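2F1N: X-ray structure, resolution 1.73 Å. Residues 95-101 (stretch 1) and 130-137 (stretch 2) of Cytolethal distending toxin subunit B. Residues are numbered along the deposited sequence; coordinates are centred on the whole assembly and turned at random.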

# COMPACT_ATOMS: atom_id res chain seq x y z
N ILE A 95 8.99 -4.29 7.99
CA ILE A 95 8.88 -4.02 6.55
C ILE A 95 8.58 -5.30 5.83
O ILE A 95 9.24 -6.32 6.07
N TYR A 96 7.61 -5.28 4.92
CA TYR A 96 7.34 -6.48 4.09
C TYR A 96 7.74 -6.05 2.71
O TYR A 96 7.17 -5.08 2.13
N PHE A 97 8.76 -6.71 2.19
CA PHE A 97 9.41 -6.21 0.97
C PHE A 97 9.37 -7.23 -0.13
O PHE A 97 9.75 -8.38 0.11
N SER A 98 8.99 -6.81 -1.34
CA SER A 98 9.02 -7.73 -2.49
C SER A 98 9.92 -7.18 -3.56
O SER A 98 9.58 -6.17 -4.16
N ALA A 99 11.06 -7.82 -3.77
CA ALA A 99 11.88 -7.56 -4.94
C ALA A 99 11.13 -8.16 -6.15
O ALA A 99 10.98 -9.38 -6.28
N VAL A 100 10.59 -7.30 -6.98
CA VAL A 100 9.80 -7.73 -8.12
C VAL A 100 10.81 -8.13 -9.18
O VAL A 100 10.76 -9.24 -9.69
N ASP A 101 11.73 -7.22 -9.48
CA ASP A 101 12.86 -7.58 -10.31
C ASP A 101 14.05 -7.87 -9.42
O ASP A 101 14.43 -7.07 -8.55
N GLY A 130 2.51 -6.93 -15.31
CA GLY A 130 1.97 -6.25 -14.14
C GLY A 130 2.76 -6.65 -12.90
O GLY A 130 3.55 -7.60 -12.95
N ARG A 131 2.51 -5.95 -11.79
CA ARG A 131 3.12 -6.23 -10.49
C ARG A 131 2.16 -7.14 -9.71
O ARG A 131 0.98 -7.18 -10.02
N PRO A 132 2.67 -7.88 -8.73
CA PRO A 132 1.82 -8.63 -7.80
C PRO A 132 1.12 -7.69 -6.84
O PRO A 132 1.36 -6.48 -6.87
N LEU A 133 0.24 -8.25 -6.00
CA LEU A 133 -0.33 -7.54 -4.85
C LEU A 133 0.31 -8.05 -3.57
O LEU A 133 0.34 -9.21 -3.36
N LEU A 134 0.82 -7.15 -2.73
CA LEU A 134 1.43 -7.58 -1.47
C LEU A 134 0.54 -7.00 -0.39
O LEU A 134 0.25 -5.82 -0.44
N GLY A 135 0.13 -7.83 0.57
CA GLY A 135 -0.75 -7.33 1.63
C GLY A 135 -0.39 -7.90 3.00
O GLY A 135 0.26 -8.95 3.08
N ILE A 136 -0.81 -7.20 4.07
CA ILE A 136 -0.69 -7.76 5.42
C ILE A 136 -2.06 -7.68 6.11
O ILE A 136 -2.85 -6.79 5.83
N ARG A 137 -2.29 -8.59 7.03
CA ARG A 137 -3.49 -8.54 7.88
C ARG A 137 -3.03 -8.20 9.29
O ARG A 137 -2.06 -8.79 9.79

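Residues 95-98 and 133-137 belong to two strands that run nearly antiparallel, at 161° between their N-to-C directions, with an axis separation of 8.5 Å at closest approach. This spacing is too wide for backbone pairing, and no hydrogen bond joins the two stretches; the contact is made mainly by side chains and buries 319 Å² in total. The alternation of the extended chain selects those that take part. Tyr96 and Ser98 point toward the second stretch, as do Leu134 and Ile136 toward the first, whereas Phe97 (chi1 t) points away and Gly135, between the two inward residues of its strand, has no side chain.

Tyr96 provides the broadest surface on its side. With chi1 at -63° (m) and chi2 at -85°, the ring is turned so that one face lies against Ile136. Ile136 adopts chi1 p and chi2 t, a conformation that puts CG2 over that face: CG2 of Ile136 lies 4.0 Å from the centroid of the Tyr96 ring and 23° off its normal, a CH-pi contact, and the closest ring atom, Tyr96 CD2, is 3.7 Å from Ile136 CG2. The phenolic OH of Tyr96 is hydrogen-bonded elsewhere in the structure, so the ring can pack against an apolar partner without leaving its polar end unsatisfied.

Leu134 packs against both Tyr96 and Ser98. Its chi1 t, chi2 p conformation places CD2 against the first strand, where Leu134 CD2 lies 3.4 Å from the backbone O of Tyr96, 4.4 Å from Tyr96 CB and 3.7 Å from Ser98 OG. Ser98, opposite Leu134 in the register with their CA atoms 7.7 Å apart, has chi1 m. Its hydroxyl, although in van der Waals contact with the leucine methyl, finds its hydrogen bond elsewhere in the structure.

Beyond the strands the packing continues between loop residues. Val100, with chi1 at 167° (t), points toward the second stretch and extends CG2 to within 4.0 Å of Pro132 CD. The CA-to-CB bond of Pro132 also points toward the first stretch, and its ring has a C-gamma endo pucker. The same Val100 CG2 lies 4.3 Å from Arg131 CG, so the methyl rests against the aliphatic part of the arginine. Arg131 leaves its backbone sideways, with chi1 at -98°, between the standard wells, followed by chi2 and chi3 both p; its NE and NH2 are hydrogen-bonded elsewhere in the structure, while its CG makes the approach to Val100 CG2 described above.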

# COMPACT_ATOMS: atom_id res chain seq x y z
CB ILE A 95 10.24 -3.43 6.00
CG1 ILE A 95 10.62 -2.12 6.73
CG2 ILE A 95 10.08 -3.16 4.48
CD1 ILE A 95 12.02 -1.58 6.23
CB TYR A 96 5.83 -6.87 4.19
CG TYR A 96 5.58 -7.22 5.61
CD1 TYR A 96 5.85 -8.53 6.08
CD2 TYR A 96 5.23 -6.23 6.55
CE1 TYR A 96 5.70 -8.87 7.44
CE2 TYR A 96 5.13 -6.55 7.92
CZ TYR A 96 5.35 -7.86 8.34
OH TYR A 96 5.28 -8.18 9.70
CB PHE A 97 10.86 -5.79 1.30
CG PHE A 97 11.43 -4.81 0.29
CD1 PHE A 97 11.93 -5.26 -0.89
CD2 PHE A 97 11.44 -3.43 0.57
CE1 PHE A 97 12.43 -4.36 -1.85
CE2 PHE A 97 11.95 -2.51 -0.40
CZ PHE A 97 12.42 -3.01 -1.60
CB SER A 98 7.65 -7.93 -3.12
OG SER A 98 6.80 -8.52 -2.17
CB ALA A 99 13.23 -8.20 -4.76
CB VAL A 100 8.87 -6.59 -8.59
CG1 VAL A 100 8.27 -6.90 -9.97
CG2 VAL A 100 7.74 -6.39 -7.54
CB ASP A 101 13.20 -6.49 -11.33
CG ASP A 101 11.97 -5.90 -12.01
OD1 ASP A 101 11.18 -6.65 -12.64
OD2 ASP A 101 11.72 -4.69 -11.96
CB ARG A 131 3.28 -4.91 -9.71
CG ARG A 131 4.66 -4.32 -9.80
CD ARG A 131 4.92 -3.80 -11.14
NE ARG A 131 4.10 -2.61 -11.50
CZ ARG A 131 4.35 -1.82 -12.56
NH1 ARG A 131 5.37 -2.09 -13.41
NH2 ARG A 131 3.59 -0.75 -12.80
CB PRO A 132 2.83 -9.52 -7.03
CG PRO A 132 4.08 -8.67 -6.98
CD PRO A 132 4.10 -7.94 -8.34
CB LEU A 133 -1.84 -7.81 -4.78
CG LEU A 133 -2.55 -6.96 -5.85
CD1 LEU A 133 -3.97 -7.48 -6.11
CD2 LEU A 133 -2.58 -5.48 -5.46
CB LEU A 134 2.85 -7.04 -1.37
CG LEU A 134 3.56 -7.00 0.00
CD1 LEU A 134 3.81 -8.45 0.44
CD2 LEU A 134 4.88 -6.18 -0.10
CB ILE A 136 0.37 -7.02 6.28
CG1 ILE A 136 -0.00 -5.55 6.49
CG2 ILE A 136 1.78 -7.15 5.55
CD1 ILE A 136 0.97 -4.81 7.39
CB ARG A 137 -4.20 -9.91 7.87
CG ARG A 137 -5.51 -9.88 8.75
CD ARG A 137 -6.24 -11.22 8.78
NE ARG A 137 -5.39 -12.31 9.29
CZ ARG A 137 -5.15 -12.54 10.60
NH1 ARG A 137 -5.65 -11.73 11.54
NH2 ARG A 137 -4.35 -13.55 10.96